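Local coordinates for N-acyl-D-glutamate deacylase (Bordetella bronchiseptica, PDB 3GIP), which catalyses the zinc-dependent hydrolysis of N-acyl-D-glutamate to D-glutamate and a carboxylic acid, as a member of the amidohydrolase superfamily, at residues G55-P60 with F431-V436; R376-F381 with T446-G451. All blocks are in the same frame, centred on the assembly; numbering follows the deposited sequence.

Contact 1 (G55-P60 with F431-V436); sequences GKIVAP and FDPDTV
F431 and I57 face each other as an antiparallel hydrogen-bonded pair, and their side chains leave the two backbones on the same face of the sheet, lying side by side. The amide N of I57 gives a nearly linear hydrogen bond of 2.8 Å to F431 O, and the return bond runs from F431 N to I57 O. The phenyl CG sits between the backbone N and the carbonyl carbon (chi1 67°), and chi2 of 90° turns one ring face to isoleucine. I57 CB stands 3.9 Å from the ring centroid, 18° off the normal, in a CH-pi contact displaced toward the rim. Isoleucine suits this place because its branch CG2 packs 3.7 Å from F431 CZ while CG1 is left to meet P433. A59 CB meets the ring at its edge, 4.1 Å from F431 CE2.

I57 CG1 lies 3.8 Å from P433 CD; the proline ring thus continues the apolar surface as the chain turns away. Beside it the aliphatic part of K56 crosses D432, with CD 3.8 Å from D432 CB, but K56 NZ and D432 OD2 remain 5.2 Å apart, so opposite charges lie near without a salt bridge. D432 OD1 instead accepts from D434 N in an Asx turn, and a water lies between D432 OD2 and G55 O.

The pair joins strand 57-64, from early in the chain, antiparallel to the late strand 428-431, where A59 also bonds to V429. On the other side, K56 and V58 bond to W15, and V58 to I17, at strand 15-16. L397 and V401 of helix 397-404 pack against I57, P433 and A59, and I452 of strand 452-457 meets F431.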
loop_
_atom_site.group_PDB
_atom_site.type_symbol
_atom_site.label_atom_id
_atom_site.label_comp_id
_atom_site.label_asym_id
_atom_site.label_seq_id
_atom_site.Cartn_x
_atom_site.Cartn_y
_atom_site.Cartn_z
ATOM N N GLY A 55 -15.996 0.015 25.607
ATOM C CA GLY A 55 -16.741 -0.533 24.486
ATOM C C GLY A 55 -16.009 -0.473 23.157
ATOM O O GLY A 55 -16.623 -0.620 22.098
ATOM N N LYS A 56 -14.695 -0.265 23.200
ATOM C CA LYS A 56 -13.905 -0.184 21.977
ATOM C C LYS A 56 -12.686 -1.097 22.026
ATOM O O LYS A 56 -12.329 -1.632 23.079
ATOM C CB LYS A 56 -13.413 1.248 21.748
ATOM C CG LYS A 56 -14.464 2.324 21.948
ATOM C CD LYS A 56 -15.603 2.193 20.957
ATOM C CE LYS A 56 -16.635 3.287 21.187
ATOM N NZ LYS A 56 -16.020 4.641 21.115
ATOM N N ILE A 57 -12.055 -1.263 20.868
ATOM C CA ILE A 57 -10.848 -2.064 20.742
ATOM C C ILE A 57 -9.696 -1.075 20.620
ATOM O O ILE A 57 -9.818 -0.051 19.946
ATOM C CB ILE A 57 -10.861 -2.939 19.464
ATOM C CG1 ILE A 57 -11.919 -4.036 19.584
ATOM C CG2 ILE A 57 -9.479 -3.545 19.235
ATOM C CD1 ILE A 57 -11.643 -5.051 20.676
ATOM N N VAL A 58 -8.596 -1.372 21.300
ATOM C CA VAL A 58 -7.403 -0.541 21.242
ATOM C C VAL A 58 -6.375 -1.441 20.568
ATOM O O VAL A 58 -6.000 -2.487 21.101
ATOM C CB VAL A 58 -6.939 -0.139 22.654
ATOM C CG1 VAL A 58 -5.697 0.734 22.568
ATOM C CG2 VAL A 58 -8.061 0.598 23.366
ATOM N N ALA A 59 -5.935 -1.039 19.382
ATOM C CA ALA A 59 -5.007 -1.853 18.612
ATOM C C ALA A 59 -3.841 -1.060 18.049
ATOM O O ALA A 59 -3.814 0.169 18.135
ATOM C CB ALA A 59 -5.774 -2.517 17.468
ATOM N N PRO A 60 -2.844 -1.759 17.476
ATOM C CA PRO A 60 -1.710 -1.026 16.907
ATOM C C PRO A 60 -2.253 -0.304 15.671
ATOM O O PRO A 60 -3.173 -0.805 15.022
ATOM C CB PRO A 60 -0.729 -2.131 16.504
ATOM C CG PRO A 60 -1.165 -3.341 17.294
ATOM C CD PRO A 60 -2.666 -3.213 17.314
ATOM N N PHE A 431 -11.085 1.746 17.964
ATOM C CA PHE A 431 -12.278 1.626 17.136
ATOM C C PHE A 431 -13.360 0.755 17.751
ATOM O O PHE A 431 -13.086 -0.087 18.602
ATOM C CB PHE A 431 -11.892 1.088 15.749
ATOM C CG PHE A 431 -11.381 -0.334 15.753
ATOM C CD1 PHE A 431 -12.260 -1.404 15.599
ATOM C CD2 PHE A 431 -10.021 -0.602 15.896
ATOM C CE1 PHE A 431 -11.792 -2.722 15.584
ATOM C CE2 PHE A 431 -9.541 -1.920 15.884
ATOM C CZ PHE A 431 -10.428 -2.980 15.727
ATOM N N ASP A 432 -14.597 0.988 17.326
ATOM C CA ASP A 432 -15.735 0.211 17.800
ATOM C C ASP A 432 -15.805 -1.010 16.882
ATOM O O ASP A 432 -16.040 -0.876 15.683
ATOM C CB ASP A 432 -17.018 1.031 17.676
ATOM C CG ASP A 432 -18.207 0.345 18.309
ATOM O OD1 ASP A 432 -18.307 -0.895 18.195
ATOM O OD2 ASP A 432 -19.046 1.049 18.914
ATOM N N PRO A 433 -15.603 -2.218 17.431
ATOM C CA PRO A 433 -15.652 -3.419 16.593
ATOM C C PRO A 433 -17.005 -3.705 15.957
ATOM O O PRO A 433 -17.082 -4.340 14.903
ATOM C CB PRO A 433 -15.213 -4.523 17.550
ATOM C CG PRO A 433 -15.745 -4.040 18.872
ATOM C CD PRO A 433 -15.381 -2.570 18.845
ATOM N N ASP A 434 -18.071 -3.227 16.589
ATOM C CA ASP A 434 -19.409 -3.475 16.076
ATOM C C ASP A 434 -19.892 -2.498 15.017
ATOM O O ASP A 434 -20.821 -2.807 14.275
ATOM C CB ASP A 434 -20.417 -3.510 17.227
ATOM C CG ASP A 434 -20.177 -4.667 18.174
ATOM O OD1 ASP A 434 -19.777 -5.751 17.699
ATOM O OD2 ASP A 434 -20.400 -4.501 19.390
ATOM N N THR A 435 -19.270 -1.327 14.934
ATOM C CA THR A 435 -19.693 -0.338 13.948
ATOM C C THR A 435 -18.627 0.015 12.921
ATOM O O THR A 435 -18.944 0.567 11.868
ATOM C CB THR A 435 -20.132 0.983 14.618
ATOM O OG1 THR A 435 -19.007 1.584 15.271
ATOM C CG2 THR A 435 -21.240 0.728 15.638
ATOM N N VAL A 436 -17.367 -0.295 13.212
ATOM C CA VAL A 436 -16.300 0.051 12.278
ATOM C C VAL A 436 -16.624 -0.438 10.872
ATOM O O VAL A 436 -16.978 -1.599 10.665
ATOM C CB VAL A 436 -14.928 -0.505 12.734
ATOM C CG1 VAL A 436 -14.923 -2.029 12.701
ATOM C CG2 VAL A 436 -13.823 0.069 11.846
HETATM O O HOH W 1 -18.902 0.990 21.552
#

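Contact 2 (R376-F381 with T446-G451); sequences RLWGSF and TLASVG. With FMT (formic acid), chain D.
W378 lays one face of its indole against the backbone of T446. T446 CA lies 3.7 Å from the centroid of the five-membered ring, only 14° off its normal, a CH-pi contact, and T446 O stands over the centre of the whole ring system, 3.5 Å from CD2. A broad flat side chain fits here because it can spread over peptide and side chain at once: the threonine CB approaches indole NE1 to 3.7 Å, its CG2 comes close to the same nitrogen, and the methyl of A448 touches CZ3 at the far end of the six-membered ring. With chi1 at -76°, W378 CG is anti to the carbonyl carbon and comes within 3.8 Å of T446 CA.

Water joins the backbones next to this stack. One molecule donates to W378 O at 2.7 Å and accepts from S449 N, bridging helix and loop; a second donates to L447 O and, weakly, to W378 O. The small hydroxyl of S449 fits beside this hydrated carbonyl, and its OG is hydrogen-bonded to T382 of the same helix, tying the loop to the next turn.

Further out, R80 and S84 also touch W378, and W81 packs on L377. S380 OG bonds back to R376 O at 2.8 Å. R376 extends from CG to NE toward a formate, probably from the crystallisation liquor, whose O1 meets the guanidinium edge in plane, 2.8 Å from NH1. NH2 also bonds S288 O, and Y282 makes a cation-pi contact; Y282, K250 and S288 bind the formate too, consistent with a site for a substrate carboxylate. The arrangement is a surface loop laid over a tryptophan face on the first turn of helix 376-391 in an amidohydrolase-family enzyme, held by CH-pi contact and bridging water.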
loop_
_atom_site.group_PDB
_atom_site.type_symbol
_atom_site.label_atom_id
_atom_site.label_comp_id
_atom_site.label_asym_id
_atom_site.label_seq_id
_atom_site.Cartn_x
_atom_site.Cartn_y
_atom_site.Cartn_z
ATOM N N ARG A 376 -11.244 2.372 -2.493
ATOM C CA ARG A 376 -10.231 1.722 -1.665
ATOM C C ARG A 376 -9.326 2.778 -1.025
ATOM O O ARG A 376 -8.707 2.541 0.012
ATOM C CB ARG A 376 -9.403 0.755 -2.514
ATOM C CG ARG A 376 -8.558 1.432 -3.575
ATOM C CD ARG A 376 -8.061 0.429 -4.598
ATOM N NE ARG A 376 -7.112 1.040 -5.523
ATOM C CZ ARG A 376 -6.689 0.470 -6.645
ATOM N NH1 ARG A 376 -7.131 -0.731 -6.998
ATOM N NH2 ARG A 376 -5.802 1.098 -7.409
ATOM N N LEU A 377 -9.261 3.945 -1.652
ATOM C CA LEU A 377 -8.452 5.053 -1.154
ATOM C C LEU A 377 -8.859 5.442 0.265
ATOM O O LEU A 377 -8.008 5.734 1.109
ATOM C CB LEU A 377 -8.621 6.263 -2.079
ATOM C CG LEU A 377 -7.966 7.582 -1.666
ATOM C CD1 LEU A 377 -6.449 7.452 -1.728
ATOM C CD2 LEU A 377 -8.445 8.691 -2.602
ATOM N N TRP A 378 -10.165 5.437 0.519
ATOM C CA TRP A 378 -10.705 5.822 1.820
ATOM C C TRP A 378 -11.295 4.710 2.678
ATOM O O TRP A 378 -11.505 4.909 3.872
ATOM C CB TRP A 378 -11.799 6.882 1.648
ATOM C CG TRP A 378 -11.307 8.259 1.350
ATOM C CD1 TRP A 378 -10.866 8.735 0.150
ATOM C CD2 TRP A 378 -11.210 9.347 2.276
ATOM N NE1 TRP A 378 -10.501 10.056 0.271
ATOM C CE2 TRP A 378 -10.702 10.455 1.566
ATOM C CE3 TRP A 378 -11.503 9.492 3.639
ATOM C CZ2 TRP A 378 -10.478 11.696 2.173
ATOM C CZ3 TRP A 378 -11.282 10.726 4.244
ATOM C CH2 TRP A 378 -10.774 11.812 3.507
ATOM N N GLY A 379 -11.563 3.543 2.104
ATOM C CA GLY A 379 -12.191 2.518 2.922
ATOM C C GLY A 379 -11.619 1.123 3.017
ATOM O O GLY A 379 -12.269 0.248 3.582
ATOM N N SER A 380 -10.414 0.904 2.510
ATOM C CA SER A 380 -9.822 -0.429 2.547
ATOM C C SER A 380 -9.747 -1.121 3.907
ATOM O O SER A 380 -10.283 -2.218 4.082
ATOM C CB SER A 380 -8.417 -0.401 1.933
ATOM O OG SER A 380 -8.474 -0.155 0.539
ATOM N N PHE A 381 -9.090 -0.496 4.879
ATOM C CA PHE A 381 -8.939 -1.142 6.180
ATOM C C PHE A 381 -10.228 -1.345 6.961
ATOM O O PHE A 381 -10.435 -2.397 7.571
ATOM C CB PHE A 381 -7.892 -0.386 7.008
ATOM C CG PHE A 381 -6.483 -0.669 6.569
ATOM C CD1 PHE A 381 -5.695 -1.581 7.262
ATOM C CD2 PHE A 381 -5.976 -0.087 5.411
ATOM C CE1 PHE A 381 -4.420 -1.916 6.805
ATOM C CE2 PHE A 381 -4.707 -0.413 4.942
ATOM C CZ PHE A 381 -3.926 -1.330 5.641
ATOM N N THR A 446 -14.933 9.231 -1.534
ATOM C CA THR A 446 -14.174 9.922 -0.499
ATOM C C THR A 446 -14.875 10.002 0.850
ATOM O O THR A 446 -14.404 10.692 1.756
ATOM C CB THR A 446 -13.785 11.354 -0.934
ATOM O OG1 THR A 446 -14.961 12.162 -1.046
ATOM C CG2 THR A 446 -13.048 11.322 -2.261
ATOM N N LEU A 447 -15.993 9.298 0.998
ATOM C CA LEU A 447 -16.707 9.311 2.271
ATOM C C LEU A 447 -15.841 8.644 3.337
ATOM O O LEU A 447 -15.266 7.582 3.102
ATOM C CB LEU A 447 -18.044 8.577 2.147
ATOM C CG LEU A 447 -19.074 9.221 1.214
ATOM C CD1 LEU A 447 -20.343 8.374 1.177
ATOM C CD2 LEU A 447 -19.385 10.635 1.700
ATOM N N ALA A 448 -15.754 9.274 4.505
ATOM C CA ALA A 448 -14.940 8.751 5.597
ATOM C C ALA A 448 -15.580 7.581 6.332
ATOM O O ALA A 448 -16.804 7.476 6.429
ATOM C CB ALA A 448 -14.619 9.868 6.584
ATOM N N SER A 449 -14.731 6.708 6.862
ATOM C CA SER A 449 -15.188 5.541 7.601
ATOM C C SER A 449 -15.890 5.945 8.884
ATOM O O SER A 449 -15.791 7.088 9.336
ATOM C CB SER A 449 -14.000 4.648 7.977
ATOM O OG SER A 449 -13.217 4.309 6.853
ATOM N N VAL A 450 -16.600 4.990 9.469
ATOM C CA VAL A 450 -17.273 5.203 10.741
ATOM C C VAL A 450 -16.694 4.165 11.697
ATOM O O VAL A 450 -16.139 3.155 11.259
ATOM C CB VAL A 450 -18.805 5.005 10.636
ATOM C CG1 VAL A 450 -19.407 6.077 9.740
ATOM C CG2 VAL A 450 -19.122 3.617 10.100
ATOM N N GLY A 451 -16.788 4.420 12.996
ATOM C CA GLY A 451 -16.278 3.454 13.950
ATOM C C GLY A 451 -14.851 3.668 14.415
ATOM O O GLY A 451 -14.386 2.958 15.306
HETATM C C FMT D . -4.623 -2.494 -9.161
HETATM O O1 FMT D . -5.402 -1.583 -9.024
HETATM O O2 FMT D . -4.795 -3.623 -8.467
HETATM O O HOH W 2 -14.708 5.060 3.965
HETATM O O HOH W 3 -11.941 6.576 5.963
#

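In the fold
Contacts 1 and 2 have centres 15 Å apart on the same side of the chain's centre. Their segments alternate along the chain, 55-60, 376-381, 431-436, then 446-451, so each joins an earlier segment to the connection between strands 428-431 and 452-457: contact 1 at its start, contact 2 near its end. The two meet directly where D432 N probably hydrogen-bonds to G451 O and where T435 packs on V450 and G451. R390 of helix 376-391 also bonds to P433 O and V436 O, linking the helix of contact 2 to the loop of contact 1. Together they join the strands around 57-64 to a helix whose first turn reaches the formate.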